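Long-range contact in CdnC (Chryseobacterium gregarium DSM 19109, PDB 7MGV), which probably uses ATP to install single and bicyclic omega-ester macrocycles in the core of a ribosomally made graspetide precursor peptide, as an ATP-grasp ligase: residues A[152-163]-A[308-316]. Numbering follows the deposited sequence.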
# COMPACT_ATOMS: atom_id res chain seq x y z
N LEU A 152 -10.78 -11.11 -7.45
CA LEU A 152 -11.54 -12.28 -7.85
C LEU A 152 -12.61 -12.64 -6.82
O LEU A 152 -13.75 -12.95 -7.18
CB LEU A 152 -10.60 -13.46 -8.10
CG LEU A 152 -9.68 -13.30 -9.31
CD1 LEU A 152 -8.71 -14.46 -9.44
CD2 LEU A 152 -10.51 -13.14 -10.58
N LYS A 153 -12.26 -12.58 -5.53
CA LYS A 153 -13.23 -12.92 -4.49
C LYS A 153 -14.41 -11.95 -4.50
O LYS A 153 -15.58 -12.37 -4.42
CB LYS A 153 -12.55 -12.93 -3.12
CG LYS A 153 -11.65 -14.15 -2.91
CD LYS A 153 -10.91 -14.07 -1.58
CE LYS A 153 -10.12 -15.35 -1.33
NZ LYS A 153 -9.29 -15.27 -0.10
N ILE A 154 -14.13 -10.65 -4.60
CA ILE A 154 -15.20 -9.65 -4.61
C ILE A 154 -16.07 -9.81 -5.85
O ILE A 154 -17.30 -9.74 -5.78
CB ILE A 154 -14.60 -8.24 -4.51
CG1 ILE A 154 -14.10 -7.98 -3.08
CG2 ILE A 154 -15.63 -7.19 -4.91
CD1 ILE A 154 -13.63 -6.56 -2.86
N ALA A 155 -15.45 -10.03 -7.02
CA ALA A 155 -16.22 -10.21 -8.24
C ALA A 155 -17.11 -11.44 -8.15
O ALA A 155 -18.26 -11.42 -8.61
CB ALA A 155 -15.29 -10.30 -9.45
N ASP A 156 -16.61 -12.52 -7.55
CA ASP A 156 -17.44 -13.70 -7.35
C ASP A 156 -18.60 -13.40 -6.40
O ASP A 156 -19.72 -13.86 -6.63
CB ASP A 156 -16.60 -14.86 -6.81
CG ASP A 156 -17.43 -16.06 -6.44
OD1 ASP A 156 -18.15 -16.58 -7.32
OD2 ASP A 156 -17.38 -16.49 -5.27
N LYS A 157 -18.35 -12.62 -5.35
CA LYS A 157 -19.41 -12.28 -4.41
C LYS A 157 -20.49 -11.43 -5.07
O LYS A 157 -21.68 -11.59 -4.78
CB LYS A 157 -18.84 -11.55 -3.20
CG LYS A 157 -18.36 -12.47 -2.09
CD LYS A 157 -17.89 -11.67 -0.89
CE LYS A 157 -17.34 -12.57 0.20
NZ LYS A 157 -16.69 -11.78 1.28
N ILE A 158 -20.10 -10.51 -5.96
CA ILE A 158 -21.07 -9.64 -6.62
C ILE A 158 -21.98 -10.43 -7.54
O ILE A 158 -23.13 -10.05 -7.77
CB ILE A 158 -20.33 -8.52 -7.37
CG1 ILE A 158 -19.54 -7.65 -6.39
CG2 ILE A 158 -21.29 -7.65 -8.17
CD1 ILE A 158 -18.54 -6.76 -7.05
N GLY A 159 -21.49 -11.55 -8.08
CA GLY A 159 -22.23 -12.33 -9.05
C GLY A 159 -21.51 -12.52 -10.36
O GLY A 159 -22.02 -13.23 -11.24
N PHE A 160 -20.33 -11.92 -10.54
CA PHE A 160 -19.54 -12.18 -11.73
C PHE A 160 -19.16 -13.65 -11.80
O PHE A 160 -18.88 -14.28 -10.78
CB PHE A 160 -18.26 -11.33 -11.72
CG PHE A 160 -18.47 -9.88 -12.06
CD1 PHE A 160 -18.68 -9.48 -13.37
CD2 PHE A 160 -18.43 -8.92 -11.07
CE1 PHE A 160 -18.86 -8.14 -13.68
CE2 PHE A 160 -18.61 -7.58 -11.37
CZ PHE A 160 -18.82 -7.19 -12.68
N LYS A 161 -19.15 -14.19 -13.02
CA LYS A 161 -18.50 -15.47 -13.25
C LYS A 161 -17.01 -15.24 -13.44
O LYS A 161 -16.61 -14.37 -14.22
CB LYS A 161 -19.10 -16.16 -14.47
CG LYS A 161 -20.60 -16.37 -14.38
CD LYS A 161 -20.96 -17.17 -13.13
CE LYS A 161 -22.23 -16.64 -12.48
NZ LYS A 161 -23.35 -16.59 -13.45
N ILE A 162 -16.19 -15.99 -12.70
CA ILE A 162 -14.74 -15.87 -12.81
C ILE A 162 -14.19 -17.24 -13.20
O ILE A 162 -14.84 -18.26 -12.94
CB ILE A 162 -14.13 -15.37 -11.49
CG1 ILE A 162 -14.31 -16.41 -10.38
CG2 ILE A 162 -14.73 -14.02 -11.09
CD1 ILE A 162 -13.43 -16.16 -9.17
N PRO A 163 -13.03 -17.31 -13.85
CA PRO A 163 -12.48 -18.62 -14.19
C PRO A 163 -12.06 -19.38 -12.94
O PRO A 163 -11.78 -18.79 -11.89
CB PRO A 163 -11.26 -18.29 -15.06
CG PRO A 163 -11.39 -16.84 -15.41
CD PRO A 163 -12.16 -16.21 -14.29
N ASP A 308 -21.29 -17.60 -24.70
CA ASP A 308 -21.81 -16.26 -24.47
C ASP A 308 -21.99 -15.94 -22.98
O ASP A 308 -22.88 -15.18 -22.60
CB ASP A 308 -23.13 -16.04 -25.21
CG ASP A 308 -22.92 -15.62 -26.66
OD1 ASP A 308 -22.29 -14.57 -26.89
OD2 ASP A 308 -23.39 -16.35 -27.56
N GLU A 309 -21.14 -16.51 -22.13
CA GLU A 309 -21.10 -16.14 -20.73
C GLU A 309 -19.92 -15.20 -20.49
O GLU A 309 -18.86 -15.35 -21.11
CB GLU A 309 -21.00 -17.36 -19.81
CG GLU A 309 -20.29 -18.56 -20.41
CD GLU A 309 -20.46 -19.81 -19.57
OE1 GLU A 309 -19.95 -20.87 -19.98
OE2 GLU A 309 -21.10 -19.73 -18.50
N TYR A 310 -20.11 -14.24 -19.59
CA TYR A 310 -19.14 -13.18 -19.36
C TYR A 310 -18.27 -13.54 -18.17
O TYR A 310 -18.78 -13.83 -17.08
CB TYR A 310 -19.86 -11.85 -19.12
CG TYR A 310 -20.48 -11.26 -20.37
CD1 TYR A 310 -21.56 -11.88 -21.00
CD2 TYR A 310 -19.99 -10.09 -20.93
CE1 TYR A 310 -22.13 -11.35 -22.14
CE2 TYR A 310 -20.56 -9.55 -22.07
CZ TYR A 310 -21.62 -10.18 -22.67
OH TYR A 310 -22.18 -9.65 -23.81
N TYR A 311 -16.95 -13.52 -18.37
CA TYR A 311 -15.98 -13.87 -17.35
C TYR A 311 -15.18 -12.62 -16.98
O TYR A 311 -14.55 -12.01 -17.85
CB TYR A 311 -15.03 -14.97 -17.84
CG TYR A 311 -15.62 -16.36 -17.82
CD1 TYR A 311 -16.46 -16.79 -18.83
CD2 TYR A 311 -15.32 -17.25 -16.79
CE1 TYR A 311 -17.00 -18.07 -18.82
CE2 TYR A 311 -15.86 -18.52 -16.77
CZ TYR A 311 -16.69 -18.93 -17.79
OH TYR A 311 -17.22 -20.19 -17.77
N PHE A 312 -15.23 -12.26 -15.71
CA PHE A 312 -14.37 -11.22 -15.17
C PHE A 312 -12.94 -11.75 -15.06
O PHE A 312 -12.73 -12.90 -14.65
CB PHE A 312 -14.89 -10.79 -13.79
CG PHE A 312 -14.02 -9.78 -13.08
CD1 PHE A 312 -13.00 -10.20 -12.24
CD2 PHE A 312 -14.25 -8.43 -13.23
CE1 PHE A 312 -12.21 -9.28 -11.58
CE2 PHE A 312 -13.47 -7.50 -12.57
CZ PHE A 312 -12.45 -7.93 -11.74
N ILE A 313 -11.97 -10.93 -15.44
CA ILE A 313 -10.56 -11.31 -15.39
C ILE A 313 -9.80 -10.52 -14.33
O ILE A 313 -9.16 -11.10 -13.46
CB ILE A 313 -9.90 -11.16 -16.78
CG1 ILE A 313 -10.68 -11.96 -17.83
CG2 ILE A 313 -8.45 -11.59 -16.74
CD1 ILE A 313 -10.83 -13.43 -17.48
N GLU A 314 -9.88 -9.19 -14.39
CA GLU A 314 -9.25 -8.33 -13.40
C GLU A 314 -9.73 -6.90 -13.63
O GLU A 314 -10.29 -6.57 -14.67
CB GLU A 314 -7.72 -8.41 -13.47
CG GLU A 314 -7.11 -7.70 -14.66
CD GLU A 314 -5.60 -7.60 -14.56
OE1 GLU A 314 -5.11 -7.03 -13.56
OE2 GLU A 314 -4.91 -8.08 -15.48
N ILE A 315 -9.49 -6.07 -12.63
CA ILE A 315 -9.74 -4.63 -12.70
C ILE A 315 -8.44 -3.91 -12.40
O ILE A 315 -7.76 -4.23 -11.41
CB ILE A 315 -10.86 -4.20 -11.74
CG1 ILE A 315 -10.92 -2.67 -11.63
CG2 ILE A 315 -10.66 -4.83 -10.36
CD1 ILE A 315 -12.15 -2.16 -10.93
N ASN A 316 -8.07 -2.97 -13.26
CA ASN A 316 -6.85 -2.18 -13.09
C ASN A 316 -7.25 -0.77 -12.68
O ASN A 316 -7.87 -0.05 -13.46
CB ASN A 316 -6.02 -2.18 -14.37
CG ASN A 316 -4.63 -1.58 -14.16
OD1 ASN A 316 -4.28 -1.18 -13.05
ND2 ASN A 316 -3.84 -1.53 -15.23
O HOH W 1 -20.30 -12.55 -14.98
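Lys161 meets the strand 310-316 through its backbone: Phe312 N donates to Lys161 O at 2.9 Å, the donor lying nearly in line with the C=O bond. The same carbonyl also receives a CA-H contact from Tyr311, and a water accepts from Lys161 N and donates to Tyr310 O. Before this, helix 152-158 crosses the strand at 140°. Their axes are 9.3 Å apart at closest approach. The helix ends at Ile158, and Gly159, with positive phi, is the first residue to leave the helical conformation.

Phe312 carries most of the side-chain packing. With CG anti to the backbone N (chi1 176°), its ring lies against the helix, where Ala155 CB sits over one face in a CH-pi contact, 3.9 Å from the centroid. Leu152 CD2 comes in at the ring edge, 4.2 Å from Phe312 CD1. The Phe160 ring is turned 43° from that of Phe312 and meets Phe312 CB, while Leu289 of helix 280-293 adds to the same apolar cluster.

Farther along, Pro163 CD lies 3.4 Å from Phe312 O, and Pro163 CG packs 4.0 Å from Ile313 CD1. The edge of the Tyr311 ring faces Pro163 N, which is 3.7 Å from Tyr311 CD2. A glycine in place of Pro163 would probably take from Ile313 CD1 the apolar contact with Pro163 CG and leave the backbone freer to turn beside the nucleotide.

Pro163 also touches ADP. The contact ties the chain after helix 148-158 to strand 310-316, the outermost strand of its antiparallel sheet within this chain, at the nucleotide pocket of an ATP-grasp fold.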